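Local coordinates for NAD-dependent aldehyde dehydrogenase (Burkholderia multivorans, PDB 5UJU), which probably oxidises aldehydes to carboxylic acids with NAD as cofactor, at residues 479-487 / 532-540. Numbering follows the deposited sequence.
Sequences IAAEHGALT and HGTGANPAA
OD1 of N537 accepts two backbone N-H groups, one from each side of the contact. A539 N donates to it from 2.9 Å in the carbonyl plane, closing an Asx turn that overlaps the type I turn N537-A540; A485 N reaches the same OD1 at 3.0 Å from above that plane, 55° out of it. The amide thereby joins the loop that follows strand 511-514 to the C-terminal end of helix 469-483, just before strand 487-491 in a mixed sheet of this aldehyde dehydrogenase fold. ND2 donates to A485 O at 3.0 Å, the acceptor 6° out of the amide plane, so OD1 and ND2 together engage both the N-H and the C=O of A485. G508 O also receives a bond from ND2, so the amide is fixed at both ends. With chi1 at 73°, CG sits between the backbone N and carbonyl carbon, which turns the amide toward A485 and lets OD1 reach back to A539 N. G484, at positive phi, is the first residue past the helix, and the ring of P538 packs against this terminus, CD 3.1 Å from A481 O. A539 CB comes within 3.3 Å of A485 N. Water 3 links L486 O to G533 N, and water 2 links A485 O to T534 N. The two L486 branches part: CD2 packs on G533 CA, and CD1 meets CE1 of the H532 ring at 3.7 Å.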
loop_
_atom_site.group_PDB
_atom_site.type_symbol
_atom_site.label_atom_id
_atom_site.label_comp_id
_atom_site.label_asym_id
_atom_site.label_seq_id
_atom_site.Cartn_x
_atom_site.Cartn_y
_atom_site.Cartn_z
ATOM N N ILE A 479 -2.146 -21.079 -15.004
ATOM C CA ILE A 479 -2.245 -21.666 -13.673
ATOM C C ILE A 479 -1.632 -20.742 -12.631
ATOM O O ILE A 479 -2.144 -20.624 -11.512
ATOM C CB ILE A 479 -1.592 -23.059 -13.661
ATOM C CG1 ILE A 479 -2.497 -24.061 -14.387
ATOM C CG2 ILE A 479 -1.287 -23.510 -12.224
ATOM C CD1 ILE A 479 -1.870 -25.433 -14.591
ATOM N N ALA A 480 -0.519 -20.085 -12.970
ATOM C CA ALA A 480 0.076 -19.125 -12.046
ATOM C C ALA A 480 -0.882 -17.976 -11.749
ATOM O O ALA A 480 -1.009 -17.547 -10.597
ATOM C CB ALA A 480 1.393 -18.588 -12.603
ATOM N N ALA A 481 -1.553 -17.455 -12.779
ATOM C CA ALA A 481 -2.460 -16.332 -12.572
ATOM C C ALA A 481 -3.700 -16.752 -11.791
ATOM O O ALA A 481 -4.200 -15.996 -10.952
ATOM C CB ALA A 481 -2.860 -15.724 -13.914
ATOM N N GLU A 482 -4.219 -17.946 -12.061
ATOM C CA GLU A 482 -5.446 -18.377 -11.406
ATOM C C GLU A 482 -5.172 -18.969 -10.030
ATOM O O GLU A 482 -5.860 -18.640 -9.060
ATOM C CB GLU A 482 -6.183 -19.394 -12.282
ATOM C CG GLU A 482 -7.428 -19.979 -11.619
ATOM C CD GLU A 482 -8.168 -20.970 -12.511
ATOM O OE1 GLU A 482 -7.886 -21.011 -13.731
ATOM O OE2 GLU A 482 -9.019 -21.719 -11.983
ATOM N N HIS A 483 -4.159 -19.813 -9.907
ATOM C CA HIS A 483 -3.945 -20.505 -8.648
ATOM C C HIS A 483 -2.795 -19.937 -7.823
ATOM O O HIS A 483 -2.612 -20.361 -6.673
ATOM C CB HIS A 483 -3.722 -21.996 -8.918
ATOM C CG HIS A 483 -4.875 -22.651 -9.610
ATOM N ND1 HIS A 483 -6.030 -23.012 -8.950
ATOM C CD2 HIS A 483 -5.065 -22.987 -10.910
ATOM C CE1 HIS A 483 -6.878 -23.552 -9.810
ATOM N NE2 HIS A 483 -6.316 -23.549 -11.007
ATOM N N GLY A 484 -2.039 -18.981 -8.359
ATOM C CA GLY A 484 -0.905 -18.430 -7.647
ATOM C C GLY A 484 0.372 -19.199 -7.941
ATOM O O GLY A 484 0.356 -20.354 -8.376
ATOM N N ALA A 485 1.503 -18.519 -7.740
ATOM C CA ALA A 485 2.796 -19.167 -7.930
ATOM C C ALA A 485 3.888 -18.246 -7.425
ATOM O O ALA A 485 3.807 -17.030 -7.609
ATOM C CB ALA A 485 3.062 -19.515 -9.405
ATOM N N LEU A 486 4.930 -18.840 -6.844
ATOM C CA LEU A 486 6.125 -18.102 -6.457
ATOM C C LEU A 486 7.260 -18.214 -7.460
ATOM O O LEU A 486 8.029 -17.265 -7.599
ATOM C CB LEU A 486 6.627 -18.577 -5.090
ATOM C CG LEU A 486 5.796 -18.174 -3.874
ATOM C CD1 LEU A 486 6.533 -18.598 -2.616
ATOM C CD2 LEU A 486 5.494 -16.662 -3.848
ATOM N N THR A 487 7.409 -19.348 -8.158
ATOM C CA THR A 487 8.491 -19.475 -9.121
ATOM C C THR A 487 8.000 -20.167 -10.380
ATOM O O THR A 487 7.079 -20.994 -10.348
ATOM C CB THR A 487 9.700 -20.242 -8.554
ATOM O OG1 THR A 487 9.305 -21.568 -8.193
ATOM C CG2 THR A 487 10.276 -19.537 -7.300
ATOM N N HIS A 532 10.844 -11.810 -3.618
ATOM C CA HIS A 532 10.179 -13.054 -3.249
ATOM C C HIS A 532 8.670 -12.851 -3.384
ATOM O O HIS A 532 8.056 -12.124 -2.591
ATOM C CB HIS A 532 10.559 -13.465 -1.832
ATOM C CG HIS A 532 9.846 -14.685 -1.352
ATOM N ND1 HIS A 532 10.212 -15.958 -1.738
ATOM C CD2 HIS A 532 8.784 -14.832 -0.524
ATOM C CE1 HIS A 532 9.407 -16.836 -1.167
ATOM N NE2 HIS A 532 8.533 -16.180 -0.421
ATOM N N GLY A 533 8.076 -13.494 -4.387
ATOM C CA GLY A 533 6.703 -13.214 -4.767
ATOM C C GLY A 533 6.577 -11.854 -5.429
ATOM O O GLY A 533 7.438 -10.987 -5.252
ATOM N N THR A 534 5.510 -11.641 -6.194
ATOM C CA THR A 534 5.292 -10.347 -6.827
ATOM C C THR A 534 4.203 -9.525 -6.164
ATOM O O THR A 534 4.264 -8.296 -6.214
ATOM C CB THR A 534 4.928 -10.518 -8.307
ATOM O OG1 THR A 534 3.671 -11.209 -8.414
ATOM C CG2 THR A 534 6.032 -11.294 -9.059
ATOM N N GLY A 535 3.225 -10.171 -5.530
ATOM C CA GLY A 535 2.004 -9.507 -5.128
ATOM C C GLY A 535 0.941 -9.419 -6.207
ATOM O O GLY A 535 -0.092 -8.775 -5.979
ATOM N N ALA A 536 1.160 -10.029 -7.381
ATOM C CA ALA A 536 0.223 -9.935 -8.499
ATOM C C ALA A 536 -0.667 -11.160 -8.681
ATOM O O ALA A 536 -1.676 -11.064 -9.391
ATOM C CB ALA A 536 0.975 -9.695 -9.821
ATOM N N ASN A 537 -0.338 -12.302 -8.091
ATOM C CA ASN A 537 -1.116 -13.514 -8.278
ATOM C C ASN A 537 -1.510 -14.067 -6.916
ATOM O O ASN A 537 -1.051 -13.575 -5.878
ATOM C CB ASN A 537 -0.349 -14.536 -9.162
ATOM C CG ASN A 537 0.834 -15.218 -8.466
ATOM O OD1 ASN A 537 0.778 -15.592 -7.294
ATOM N ND2 ASN A 537 1.913 -15.403 -9.220
ATOM N N PRO A 538 -2.429 -15.059 -6.878
ATOM C CA PRO A 538 -3.001 -15.487 -5.589
ATOM C C PRO A 538 -2.045 -16.116 -4.580
ATOM O O PRO A 538 -2.500 -16.468 -3.491
ATOM C CB PRO A 538 -4.069 -16.499 -6.013
ATOM C CG PRO A 538 -4.509 -16.000 -7.332
ATOM C CD PRO A 538 -3.260 -15.514 -8.005
ATOM N N ALA A 539 -0.755 -16.278 -4.888
ATOM C CA ALA A 539 0.151 -16.860 -3.895
ATOM C C ALA A 539 0.591 -15.860 -2.822
ATOM O O ALA A 539 1.105 -16.277 -1.775
ATOM C CB ALA A 539 1.381 -17.454 -4.579
ATOM N N ALA A 540 0.410 -14.563 -3.054
ATOM C CA ALA A 540 0.840 -13.536 -2.108
ATOM C C ALA A 540 0.305 -12.201 -2.581
ATOM O O ALA A 540 0.290 -11.938 -3.786
ATOM C CB ALA A 540 2.373 -13.472 -2.000
HETATM O O HOH W 1 -3.396 -13.282 -11.257
HETATM O O HOH W 2 4.377 -14.432 -7.324
HETATM O O HOH W 3 9.533 -15.600 -5.895
#